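Local coordinates for protein MGS-M5 (Unidentified, PDB 4Q3N) that probably catalyses the NAD-dependent interconversion of L-lactate and pyruvate, as a lactate dehydrogenase with a Rossmann-fold coenzyme domain, at residues V75-G80 and E98-V103; A119-D124 and G174-S179; V125-A130 and Q268-L273; R140-G145 and L253-L258. One frame throughout, in Å; residues are numbered along the deposited sequence. Where two conformers were deposited one is given.

From the N terminus, contact 1 closes first: helix 89-109 packs back on strand 74-77 and the loop after it, a short local closure inside the Rossmann domain. It is complete before the others open. Contacts 2, 3 and 4 then begin in turn, at 119-124, 125-130 and 140-145. Of these three, contact 2 closes first, at 174-179, so it crosses both of the others; contact 4 closes at 253-258 and lies nested within the loop that contact 3 ends at 268-273. All three join the coenzyme-binding and C-terminal domains. They also touch: D124 reaches S256, Y270 reaches V141, and strands 251-258 and 270-278 are sheet neighbours. S120 links contact 2 back to A79 in contact 1.

Contact 1 of 4, residues V75-G80 and E98-V103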
loop_
_atom_site.group_PDB
_atom_site.type_symbol
_atom_site.label_atom_id
_atom_site.label_comp_id
_atom_site.label_asym_id
_atom_site.label_seq_id
_atom_site.Cartn_x
_atom_site.Cartn_y
_atom_site.Cartn_z
ATOM N N VAL A 75 21.801 7.574 6.741
ATOM C CA VAL A 75 21.611 8.735 7.635
ATOM C C VAL A 75 21.251 9.894 6.746
ATOM O O VAL A 75 21.966 10.164 5.756
ATOM C CB VAL A 75 22.882 9.059 8.463
ATOM C CG1 VAL A 75 22.642 10.329 9.299
ATOM C CG2 VAL A 75 23.283 7.840 9.354
ATOM N N VAL A 76 20.160 10.567 7.090
ATOM C CA VAL A 76 19.687 11.702 6.313
ATOM C C VAL A 76 19.980 12.974 7.085
ATOM O O VAL A 76 19.483 13.156 8.195
ATOM C CB VAL A 76 18.193 11.605 6.027
ATOM C CG1 VAL A 76 17.696 12.795 5.117
ATOM C CG2 VAL A 76 17.883 10.187 5.328
ATOM N N ILE A 77 20.797 13.843 6.510
ATOM C CA ILE A 77 21.211 15.060 7.222
ATOM C C ILE A 77 20.410 16.274 6.751
ATOM O O ILE A 77 20.419 16.616 5.567
ATOM C CB ILE A 77 22.714 15.345 7.022
ATOM C CG1 ILE A 77 23.539 14.107 7.443
ATOM C CG2 ILE A 77 23.120 16.668 7.760
ATOM C CD1 ILE A 77 25.008 14.176 7.015
ATOM N N THR A 78 19.718 16.907 7.684
ATOM C CA THR A 78 18.896 18.104 7.370
ATOM C C THR A 78 19.384 19.319 8.200
ATOM O O THR A 78 18.865 20.404 8.068
ATOM C CB THR A 78 17.395 17.848 7.657
ATOM O OG1 THR A 78 17.155 17.993 9.072
ATOM C CG2 THR A 78 16.965 16.435 7.185
ATOM N N ALA A 79 20.398 19.123 9.043
ATOM C CA ALA A 79 20.900 20.184 9.926
ATOM C C ALA A 79 21.510 21.348 9.194
ATOM O O ALA A 79 22.118 21.180 8.129
ATOM C CB ALA A 79 21.948 19.612 10.883
ATOM N N GLY A 80 21.446 22.524 9.819
ATOM C CA GLY A 80 22.083 23.701 9.264
ATOM C C GLY A 80 21.539 24.966 9.908
ATOM O O GLY A 80 20.729 24.903 10.850
ATOM N N GLU A 98 30.724 23.918 8.227
ATOM C CA GLU A 98 31.273 23.465 9.502
ATOM C C GLU A 98 30.260 22.620 10.270
ATOM O O GLU A 98 30.628 21.654 10.951
ATOM C CB GLU A 98 31.749 24.655 10.367
ATOM C CG GLU A 98 33.126 25.115 9.974
ATOM C CD GLU A 98 34.195 24.083 10.274
ATOM O OE1 GLU A 98 34.066 23.388 11.301
ATOM O OE2 GLU A 98 35.160 23.960 9.480
ATOM N N ILE A 99 28.980 22.950 10.127
ATOM C CA ILE A 99 27.964 22.129 10.763
ATOM C C ILE A 99 27.963 20.711 10.159
ATOM O O ILE A 99 27.978 19.721 10.885
ATOM C CB ILE A 99 26.585 22.784 10.648
ATOM C CG1 ILE A 99 26.526 23.980 11.620
ATOM C CG2 ILE A 99 25.459 21.770 10.963
ATOM C CD1 ILE A 99 25.305 24.799 11.373
ATOM N N ILE A 100 27.952 20.630 8.832
ATOM C CA ILE A 100 27.962 19.341 8.132
ATOM C C ILE A 100 29.205 18.544 8.526
ATOM O O ILE A 100 29.129 17.361 8.830
ATOM C CB ILE A 100 27.913 19.562 6.606
ATOM C CG1 ILE A 100 26.593 20.248 6.234
ATOM C CG2 ILE A 100 28.077 18.287 5.845
ATOM C CD1 ILE A 100 25.337 19.396 6.525
ATOM N N LYS A 101 30.356 19.206 8.532
ATOM C CA LYS A 101 31.583 18.547 8.921
ATOM C C LYS A 101 31.425 17.930 10.295
ATOM O O LYS A 101 31.730 16.789 10.500
ATOM C CB LYS A 101 32.749 19.544 8.928
ATOM C CG LYS A 101 34.036 18.958 9.457
ATOM C CD LYS A 101 35.194 19.953 9.337
ATOM C CE LYS A 101 36.463 19.363 9.902
ATOM N NZ LYS A 101 37.588 20.346 9.708
ATOM N N THR A 102 30.975 18.716 11.261
ATOM C CA THR A 102 30.791 18.198 12.617
ATOM C C THR A 102 29.792 17.038 12.681
ATOM O O THR A 102 30.047 16.064 13.342
ATOM C CB THR A 102 30.338 19.314 13.532
ATOM O OG1 THR A 102 31.395 20.274 13.579
ATOM C CG2 THR A 102 30.055 18.812 14.954
ATOM N N VAL A 103 28.656 17.156 12.005
ATOM C CA VAL A 103 27.690 16.064 11.973
ATOM C C VAL A 103 28.332 14.797 11.412
ATOM O O VAL A 103 28.215 13.711 11.963
ATOM C CB VAL A 103 26.470 16.430 11.129
ATOM C CG1 VAL A 103 25.605 15.150 10.843
ATOM C CG2 VAL A 103 25.657 17.481 11.861
#
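No aromatic ring takes part; the flat groups concerned are peptide units. The carbonyl oxygen of A79 has the methyl CD1 of I100 4.0 Å away, and it also receives a hydrogen bond from S120 OG. On the helix, the carbonyl of E98 is met from above its plane by T102 OG1 at 3.1 Å, 26° out of that plane, while T102 N gives the same oxygen its regular helical bond. The rest is hydrocarbon. I77 has CG1 beside the backbone N (chi1 -55°) and its CG2 branch anti to that N, so its two arms have different partners: CG2 lies 3.7 Å from I100 CD1, the two chains crossing obliquely, whereas CD1 meets V103 CG1 tip to tip at 4.0 Å. Strand 74-77, helix 89-109 and strand 115-118 follow in that order as a beta-alpha-beta unit of the Rossmann fold, the helix packing on the strand through I100 and V103 against I77, with no hydrogen bond between the segments. Beyond the strand end, A79 CB sits 4.1 Å from I99 CG2 and 4.4 Å from V103 CG2. I99 CD1 finally covers the backbone of G80, approaching its CA to 4.0 Å. I100 bends at chi2 (-64°), which brings CD1 over to I77, while its CG2 packs on V129 and A130 of helix 123-134.

Contact 2 of 4, residues A119-D124 and G174-S179. With ACT (acetate ion), chain J.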
loop_
_atom_site.group_PDB
_atom_site.type_symbol
_atom_site.label_atom_id
_atom_site.label_comp_id
_atom_site.label_asym_id
_atom_site.label_seq_id
_atom_site.Cartn_x
_atom_site.Cartn_y
_atom_site.Cartn_z
ATOM N N ALA A 119 20.229 16.623 2.792
ATOM C CA ALA A 119 19.123 17.430 2.260
ATOM C C ALA A 119 19.315 18.918 2.620
ATOM O O ALA A 119 18.637 19.774 2.074
ATOM C CB ALA A 119 17.757 16.948 2.794
ATOM N N SER A 120 20.240 19.201 3.525
ATOM C CA SER A 120 20.540 20.572 3.946
ATOM C C SER A 120 20.902 21.442 2.752
ATOM O O SER A 120 21.598 20.967 1.890
ATOM C CB SER A 120 21.708 20.575 4.935
ATOM O OG SER A 120 21.457 19.738 6.042
ATOM N N ASN A 121 20.509 22.714 2.736
ATOM C CA ASN A 121 20.892 23.615 1.655
ATOM C C ASN A 121 22.067 24.478 2.025
ATOM O O ASN A 121 22.159 24.884 3.163
ATOM C CB ASN A 121 19.723 24.519 1.260
ATOM C CG ASN A 121 18.679 23.766 0.449
ATOM O OD1 ASN A 121 17.483 23.844 0.726
ATOM N ND2 ASN A 121 19.142 23.011 -0.539
ATOM N N PRO A 122 22.948 24.799 1.044
ATOM C CA PRO A 122 22.847 24.421 -0.385
ATOM C C PRO A 122 23.324 22.985 -0.600
ATOM O O PRO A 122 24.468 22.622 -0.289
ATOM C CB PRO A 122 23.760 25.454 -1.092
ATOM C CG PRO A 122 24.716 25.859 -0.056
ATOM C CD PRO A 122 24.033 25.779 1.277
ATOM N N VAL A 123 22.420 22.163 -1.082
ATOM C CA VAL A 123 22.590 20.737 -0.982
ATOM C C VAL A 123 23.772 20.215 -1.832
ATOM O O VAL A 123 24.465 19.294 -1.426
ATOM C CB VAL A 123 21.259 20.020 -1.368
ATOM C CG1 VAL A 123 20.860 20.333 -2.837
ATOM C CG2 VAL A 123 21.371 18.480 -1.157
ATOM N N ASP A 124 24.032 20.810 -2.992
ATOM C CA ASP A 124 25.112 20.280 -3.834
ATOM C C ASP A 124 26.448 20.523 -3.172
ATOM O O ASP A 124 27.289 19.632 -3.134
ATOM C CB ASP A 124 25.081 20.894 -5.240
ATOM C CG ASP A 124 23.743 20.640 -5.935
ATOM O OD1 ASP A 124 23.405 19.454 -6.148
ATOM O OD2 ASP A 124 23.009 21.619 -6.202
ATOM N N GLY A 174 21.469 19.994 -12.805
ATOM C CA GLY A 174 22.378 21.068 -12.399
ATOM C C GLY A 174 22.264 21.397 -10.922
ATOM O O GLY A 174 21.892 20.543 -10.088
ATOM N N GLU A 175 22.611 22.644 -10.586
ATOM C CA GLU A 175 22.541 23.122 -9.211
ATOM C C GLU A 175 21.089 23.147 -8.753
ATOM O O GLU A 175 20.233 23.605 -9.487
ATOM C CB GLU A 175 23.140 24.523 -9.140
ATOM C CG GLU A 175 22.987 25.177 -7.794
ATOM C CD GLU A 175 23.216 26.698 -7.862
ATOM O OE1 GLU A 175 22.935 27.334 -8.908
ATOM O OE2 GLU A 175 23.710 27.249 -6.858
ATOM N N HIS A 176 20.788 22.639 -7.564
ATOM C CA HIS A 176 19.463 22.858 -6.963
ATOM C C HIS A 176 19.441 24.338 -6.495
ATOM O O HIS A 176 19.812 24.642 -5.379
ATOM C CB HIS A 176 19.235 21.886 -5.805
ATOM C CG HIS A 176 18.024 22.165 -4.958
ATOM N ND1 HIS A 176 16.733 22.058 -5.430
ATOM C CD2 HIS A 176 17.911 22.466 -3.637
ATOM C CE1 HIS A 176 15.880 22.312 -4.453
ATOM N NE2 HIS A 176 16.570 22.568 -3.353
ATOM N N GLY A 177 19.009 25.245 -7.361
ATOM C CA GLY A 177 19.175 26.696 -7.105
ATOM C C GLY A 177 19.020 27.381 -8.444
ATOM O O GLY A 177 18.518 26.752 -9.410
ATOM N N ASP A 178 19.464 28.629 -8.514
ATOM C CA ASP A 178 19.143 29.542 -9.620
ATOM C C ASP A 178 19.685 29.088 -10.969
ATOM O O ASP A 178 19.150 29.487 -11.996
ATOM C CB ASP A 178 19.675 30.965 -9.337
ATOM C CG ASP A 178 19.005 31.636 -8.115
ATOM O OD1 ASP A 178 17.859 31.268 -7.751
ATOM O OD2 ASP A 178 19.638 32.547 -7.521
ATOM N N SER A 179 20.725 28.256 -10.975
ATOM C CA SER A 179 21.330 27.832 -12.250
ATOM C C SER A 179 20.836 26.449 -12.743
ATOM O O SER A 179 21.314 25.937 -13.747
ATOM C CB SER A 179 22.876 27.870 -12.147
ATOM O OG SER A 179 23.392 26.702 -11.496
HETATM C C ACT J . 14.062 22.299 -0.032
HETATM O O ACT J . 13.048 21.866 -0.619
HETATM O OXT ACT J . 15.122 22.501 -0.731
HETATM C CH3 ACT J . 13.932 22.584 1.449
HETATM O O HOH W 1 20.472 24.102 -2.629
HETATM O O HOH W 2 21.201 19.359 -7.623
#
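This is the active-site region expected for the lactate dehydrogenase family: H176, whose ND1 is hydrogen-bonded to D149, matches the family's catalytic His-Asp pair, and N121 precedes a cis peptide bond to P122. Among direct hydrogen bonds, H176 N donates to D124 OD2 (2.8 Å, 162°), which accepts through its syn lone pair. The other carboxylate oxygen, D124 OD1, is held by S256 OG and by a water that also donates to G174 O, so the aspartate is gripped at both ends. A second water accepts from V123 N and donates to H176 O, giving another bridge. Within the loop, E175 OE1 accepts from both S179 OG (2.7 Å) and S179 N, each lying above the carboxylate plane. An alanine in place of E175 would remove both of these bonds and the CG that lies 3.9 Å from D124 OD2, and would probably loosen the turn that presents H176. By van der Waals contact, V123 CG1, in the crowded position between N and carbonyl carbon (chi1 62°), comes within 3.7 Å of H176 CB, and N121 ND2 lies at the edge of the imidazole, in its plane, with amide and ring 26° apart. The remaining interaction is with the ligand: an acetate, probably from the crystallisation liquor, occupies the ring edge, where H176 NE2 donates to its OXT at 3.0 Å, while N121 OD1 stands 3.1 Å from that OXT.

Contact 3 of 4, residues V125-A130 and Q268-L273; sequences VLAYVA and QVYIGL
Helix 123-134 of the Rossmann domain rests here against the start of strand 270-278 of the C-terminal domain, two tyrosines filling the junction. Y128 has CG anti to the backbone N (chi1 -174°), which carries its ring along the incoming chain: CE2 comes 3.5 Å from Q268 O, and CD2 reaches the edge of the Y270 ring, in its plane, 3.9 Å from Y270 CD1. At the tip, Q268 NE2 gives Y128 OH a weak bond (3.1 Å, only 127° at the hydrogen), the amide standing 76° from the ring plane after a bend at chi2 of the glutamine. R306 NH1 is hydrogen-bonded to Q268 O and, weakly, to Y128 OH. Replacing Y128 by an alanine would remove the ring contacts with Q268 and Y270 and is likely to loosen the packing of strand 270-278 on the helix. The Y270 ring lies along the helix backbone: its CD1 is 3.6 Å from Y128 CA, its CD2 3.8 Å from A127 CB, and A127 O lies over one face, offset toward the rim. Its chi1 is away from the staggered positions, and its hydroxyl is hydrogen-bonded to V141 O. Y128 on the helix and Y270 on the C-terminal strand thus pack the two domains together, and Y270 also bonds strand 141-143, an interdomain packing in keeping with the two-domain fold of lactate and malate dehydrogenases.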
loop_
_atom_site.group_PDB
_atom_site.type_symbol
_atom_site.label_atom_id
_atom_site.label_comp_id
_atom_site.label_asym_id
_atom_site.label_seq_id
_atom_site.Cartn_x
_atom_site.Cartn_y
_atom_site.Cartn_z
ATOM N N VAL A 125 26.656 21.717 -2.608
ATOM C CA VAL A 125 27.961 21.986 -2.010
ATOM C C VAL A 125 28.085 21.175 -0.720
ATOM O O VAL A 125 29.132 20.587 -0.476
ATOM C CB VAL A 125 28.220 23.505 -1.744
ATOM C CG1 VAL A 125 27.861 24.364 -2.974
ATOM C CG2 VAL A 125 27.514 23.982 -0.511
ATOM N N LEU A 126 27.006 21.052 0.049
ATOM C CA LEU A 126 27.083 20.377 1.339
ATOM C C LEU A 126 27.216 18.863 1.176
ATOM O O LEU A 126 27.852 18.205 2.003
ATOM C CB LEU A 126 25.864 20.739 2.210
ATOM C CG LEU A 126 25.871 22.215 2.665
ATOM C CD1 LEU A 126 24.662 22.481 3.539
ATOM C CD2 LEU A 126 27.211 22.652 3.366
ATOM N N ALA A 127 26.690 18.329 0.080
ATOM C CA ALA A 127 26.922 16.912 -0.237
ATOM C C ALA A 127 28.396 16.652 -0.536
ATOM O O ALA A 127 28.990 15.627 -0.101
ATOM C CB ALA A 127 26.020 16.460 -1.438
ATOM N N TYR A 128 29.023 17.568 -1.246
ATOM C CA TYR A 128 30.460 17.438 -1.503
ATOM C C TYR A 128 31.219 17.493 -0.167
ATOM O O TYR A 128 32.181 16.728 0.078
ATOM C CB TYR A 128 30.944 18.558 -2.459
ATOM C CG TYR A 128 32.393 18.448 -2.904
ATOM C CD1 TYR A 128 33.416 18.964 -2.128
ATOM C CD2 TYR A 128 32.725 17.834 -4.109
ATOM C CE1 TYR A 128 34.749 18.859 -2.521
ATOM C CE2 TYR A 128 34.035 17.736 -4.521
ATOM C CZ TYR A 128 35.046 18.248 -3.717
ATOM O OH TYR A 128 36.348 18.150 -4.127
ATOM N N VAL A 129 30.818 18.437 0.680
ATOM C CA VAL A 129 31.480 18.589 1.972
ATOM C C VAL A 129 31.328 17.299 2.771
ATOM O O VAL A 129 32.300 16.777 3.307
ATOM C CB VAL A 129 30.932 19.781 2.759
ATOM C CG1 VAL A 129 31.438 19.755 4.238
ATOM C CG2 VAL A 129 31.394 21.095 2.052
ATOM N N ALA A 130 30.109 16.780 2.829
ATOM C CA ALA A 130 29.858 15.553 3.575
ATOM C C ALA A 130 30.687 14.415 2.978
ATOM O O ALA A 130 31.255 13.596 3.703
ATOM C CB ALA A 130 28.364 15.209 3.556
ATOM N N GLN A 268 35.108 17.611 -10.222
ATOM C CA GLN A 268 35.065 17.620 -8.761
ATOM C C GLN A 268 33.975 18.552 -8.203
ATOM O O GLN A 268 34.260 19.560 -7.535
ATOM C CB GLN A 268 36.448 17.979 -8.218
ATOM C CG GLN A 268 37.444 16.843 -8.428
ATOM C CD GLN A 268 37.209 15.703 -7.437
ATOM O OE1 GLN A 268 37.009 14.556 -7.832
ATOM N NE2 GLN A 268 37.258 16.023 -6.131
ATOM N N VAL A 269 32.729 18.210 -8.516
ATOM C CA VAL A 269 31.544 18.819 -7.940
ATOM C C VAL A 269 30.479 17.788 -7.766
ATOM O O VAL A 269 30.396 16.835 -8.564
ATOM C CB VAL A 269 30.920 19.925 -8.808
ATOM C CG1 VAL A 269 31.793 21.155 -8.842
ATOM C CG2 VAL A 269 30.651 19.423 -10.230
ATOM N N TYR A 270 29.648 17.969 -6.739
ATOM C CA TYR A 270 28.405 17.242 -6.637
ATOM C C TYR A 270 27.428 18.104 -7.372
ATOM O O TYR A 270 27.465 19.350 -7.231
ATOM C CB TYR A 270 27.983 17.032 -5.189
ATOM C CG TYR A 270 28.381 15.668 -4.638
ATOM C CD1 TYR A 270 29.722 15.391 -4.318
ATOM C CD2 TYR A 270 27.423 14.663 -4.438
ATOM C CE1 TYR A 270 30.099 14.151 -3.794
ATOM C CE2 TYR A 270 27.788 13.411 -3.888
ATOM C CZ TYR A 270 29.123 13.167 -3.592
ATOM O OH TYR A 270 29.504 11.949 -3.074
ATOM N N ILE A 271 26.579 17.479 -8.180
ATOM C CA ILE A 271 25.635 18.238 -8.998
ATOM C C ILE A 271 24.449 17.343 -9.385
ATOM O O ILE A 271 24.572 16.125 -9.363
ATOM C CB ILE A 271 26.383 18.808 -10.251
ATOM C CG1 ILE A 271 25.566 19.873 -10.987
ATOM C CG2 ILE A 271 26.881 17.662 -11.137
ATOM C CD1 ILE A 271 26.429 20.582 -12.084
ATOM N N GLY A 272 23.294 17.942 -9.653
ATOM C CA GLY A 272 22.061 17.185 -9.885
ATOM C C GLY A 272 22.100 16.495 -11.255
ATOM O O GLY A 272 22.133 17.156 -12.310
ATOM N N LEU A 273 22.170 15.164 -11.230
ATOM C CA LEU A 273 22.215 14.339 -12.443
ATOM C C LEU A 273 21.373 13.091 -12.204
ATOM O O LEU A 273 21.245 12.638 -11.071
ATOM C CB LEU A 273 23.669 13.938 -12.799
ATOM C CG LEU A 273 24.617 15.126 -13.072
ATOM C CD1 LEU A 273 26.085 14.610 -13.089
ATOM C CD2 LEU A 273 24.252 15.872 -14.409
#

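Contact 4 of 4, residues R140-G145 and L253-L258; sequences RVIGSG and LPISVL
Strand 141-143, an outermost strand of the parallel Rossmann sheet, meets strand 251-258 of the C-terminal domain in a single antiparallel bridge, the short segments running at 132° to each other. G143 and S256 form the hydrogen-bonded pair. G143 N donates to S256 O (3.1 Å, 170°), in the carbonyl plane and on a lone pair; in return S256 N donates to G143 O at 2.9 Å, but from 51° out of that carbonyl's plane, so the second bond is the more distorted. S256 O also has I142 CA at 3.6 Å, a CA-H...O contact. Other acceptors have partners beyond the pair: V141 O takes the hydroxyl of Y270 and S144 O that of S147. On one flank, I142 CG2 packs obliquely on I255 CD1 at 3.9 Å, both residues having CG1 in the crowded position. Glycines make the close approach possible, since a CB at G143 would clash with S256 CB and one at G145 with S256 N. S256 has two deposited conformers; in the one described, OG is hydrogen-bonded to D124 OD1 and stands 2.9 Å from G145 CA.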
loop_
_atom_site.group_PDB
_atom_site.type_symbol
_atom_site.label_atom_id
_atom_site.label_comp_id
_atom_site.label_asym_id
_atom_site.label_seq_id
_atom_site.Cartn_x
_atom_site.Cartn_y
_atom_site.Cartn_z
ATOM N N ARG A 140 28.430 6.237 -2.013
ATOM C CA ARG A 140 27.710 6.073 -0.731
ATOM C C ARG A 140 27.338 7.401 -0.105
ATOM O O ARG A 140 26.861 7.454 1.032
ATOM C CB ARG A 140 28.593 5.329 0.275
ATOM C CG ARG A 140 29.296 4.113 -0.330
ATOM C CD ARG A 140 28.407 2.861 -0.266
ATOM N NE ARG A 140 28.170 2.407 1.108
ATOM C CZ ARG A 140 27.266 1.480 1.430
ATOM N NH1 ARG A 140 26.555 0.883 0.464
ATOM N NH2 ARG A 140 27.101 1.109 2.700
ATOM N N VAL A 141 27.630 8.484 -0.804
ATOM C CA VAL A 141 27.213 9.813 -0.276
ATOM C C VAL A 141 26.503 10.572 -1.371
ATOM O O VAL A 141 27.065 10.767 -2.448
ATOM C CB VAL A 141 28.425 10.666 0.216
ATOM C CG1 VAL A 141 27.949 12.081 0.687
ATOM C CG2 VAL A 141 29.156 9.931 1.324
ATOM N N ILE A 142 25.260 10.956 -1.116
ATOM C CA ILE A 142 24.494 11.669 -2.104
ATOM C C ILE A 142 23.774 12.839 -1.480
ATOM O O ILE A 142 23.633 12.939 -0.240
ATOM C CB ILE A 142 23.429 10.714 -2.789
ATOM C CG1 ILE A 142 22.508 10.104 -1.736
ATOM C CG2 ILE A 142 24.146 9.623 -3.545
ATOM C CD1 ILE A 142 21.351 9.264 -2.327
ATOM N N GLY A 143 23.262 13.714 -2.338
ATOM C CA GLY A 143 22.362 14.764 -1.866
ATOM C C GLY A 143 21.014 14.646 -2.589
ATOM O O GLY A 143 20.919 13.997 -3.615
ATOM N N SER A 144 19.985 15.316 -2.079
ATOM C CA SER A 144 18.678 15.228 -2.711
ATOM C C SER A 144 18.626 15.988 -4.062
ATOM O O SER A 144 17.715 15.738 -4.875
ATOM C CB SER A 144 17.584 15.737 -1.772
ATOM O OG SER A 144 17.864 17.021 -1.272
ATOM N N GLY A 145 19.576 16.896 -4.285
ATOM C CA GLY A 145 19.753 17.503 -5.601
ATOM C C GLY A 145 18.461 18.039 -6.203
ATOM O O GLY A 145 17.690 18.739 -5.545
ATOM N N LEU A 253 16.862 8.265 -10.596
ATOM C CA LEU A 253 16.402 9.542 -10.004
ATOM C C LEU A 253 17.462 10.626 -10.126
ATOM O O LEU A 253 18.644 10.357 -9.988
ATOM C CB LEU A 253 16.085 9.395 -8.503
ATOM C CG LEU A 253 14.938 8.414 -8.186
ATOM C CD1 LEU A 253 14.939 8.112 -6.720
ATOM C CD2 LEU A 253 13.528 8.962 -8.623
ATOM N N PRO A 254 17.032 11.875 -10.339
ATOM C CA PRO A 254 18.005 12.961 -10.402
ATOM C C PRO A 254 18.334 13.345 -8.977
ATOM O O PRO A 254 17.425 13.644 -8.200
ATOM C CB PRO A 254 17.272 14.060 -11.161
ATOM C CG PRO A 254 15.784 13.804 -10.868
ATOM C CD PRO A 254 15.665 12.293 -10.699
ATOM N N ILE A 255 19.615 13.244 -8.619
ATOM C CA ILE A 255 20.081 13.541 -7.260
ATOM C C ILE A 255 21.426 14.201 -7.374
ATOM O O ILE A 255 22.012 14.201 -8.462
ATOM C CB ILE A 255 20.216 12.261 -6.406
ATOM C CG1 ILE A 255 20.918 11.156 -7.210
ATOM C CG2 ILE A 255 18.843 11.710 -6.071
ATOM C CD1 ILE A 255 21.477 10.037 -6.337
ATOM N N SER A 256 21.912 14.775 -6.266
ATOM C CA SER A 256 23.266 15.299 -6.189
ATOM C C SER A 256 24.282 14.166 -6.152
ATOM O O SER A 256 24.284 13.379 -5.211
ATOM C CB SER A 256 23.467 16.183 -4.945
ATOM O OG SER A 256 22.611 17.308 -4.921
ATOM N N VAL A 257 25.163 14.114 -7.152
ATOM C CA VAL A 257 26.199 13.066 -7.223
ATOM C C VAL A 257 27.475 13.672 -7.723
ATOM O O VAL A 257 27.463 14.746 -8.366
ATOM C CB VAL A 257 25.801 11.911 -8.178
ATOM C CG1 VAL A 257 24.750 11.044 -7.531
ATOM C CG2 VAL A 257 25.298 12.482 -9.528
ATOM N N LEU A 258 28.582 12.986 -7.460
ATOM C CA LEU A 258 29.879 13.486 -7.881
ATOM C C LEU A 258 30.018 13.250 -9.384
ATOM O O LEU A 258 30.055 12.083 -9.823
ATOM C CB LEU A 258 31.008 12.785 -7.135
ATOM C CG LEU A 258 32.419 13.302 -7.469
ATOM C CD1 LEU A 258 32.647 14.754 -6.860
ATOM C CD2 LEU A 258 33.529 12.335 -7.002
#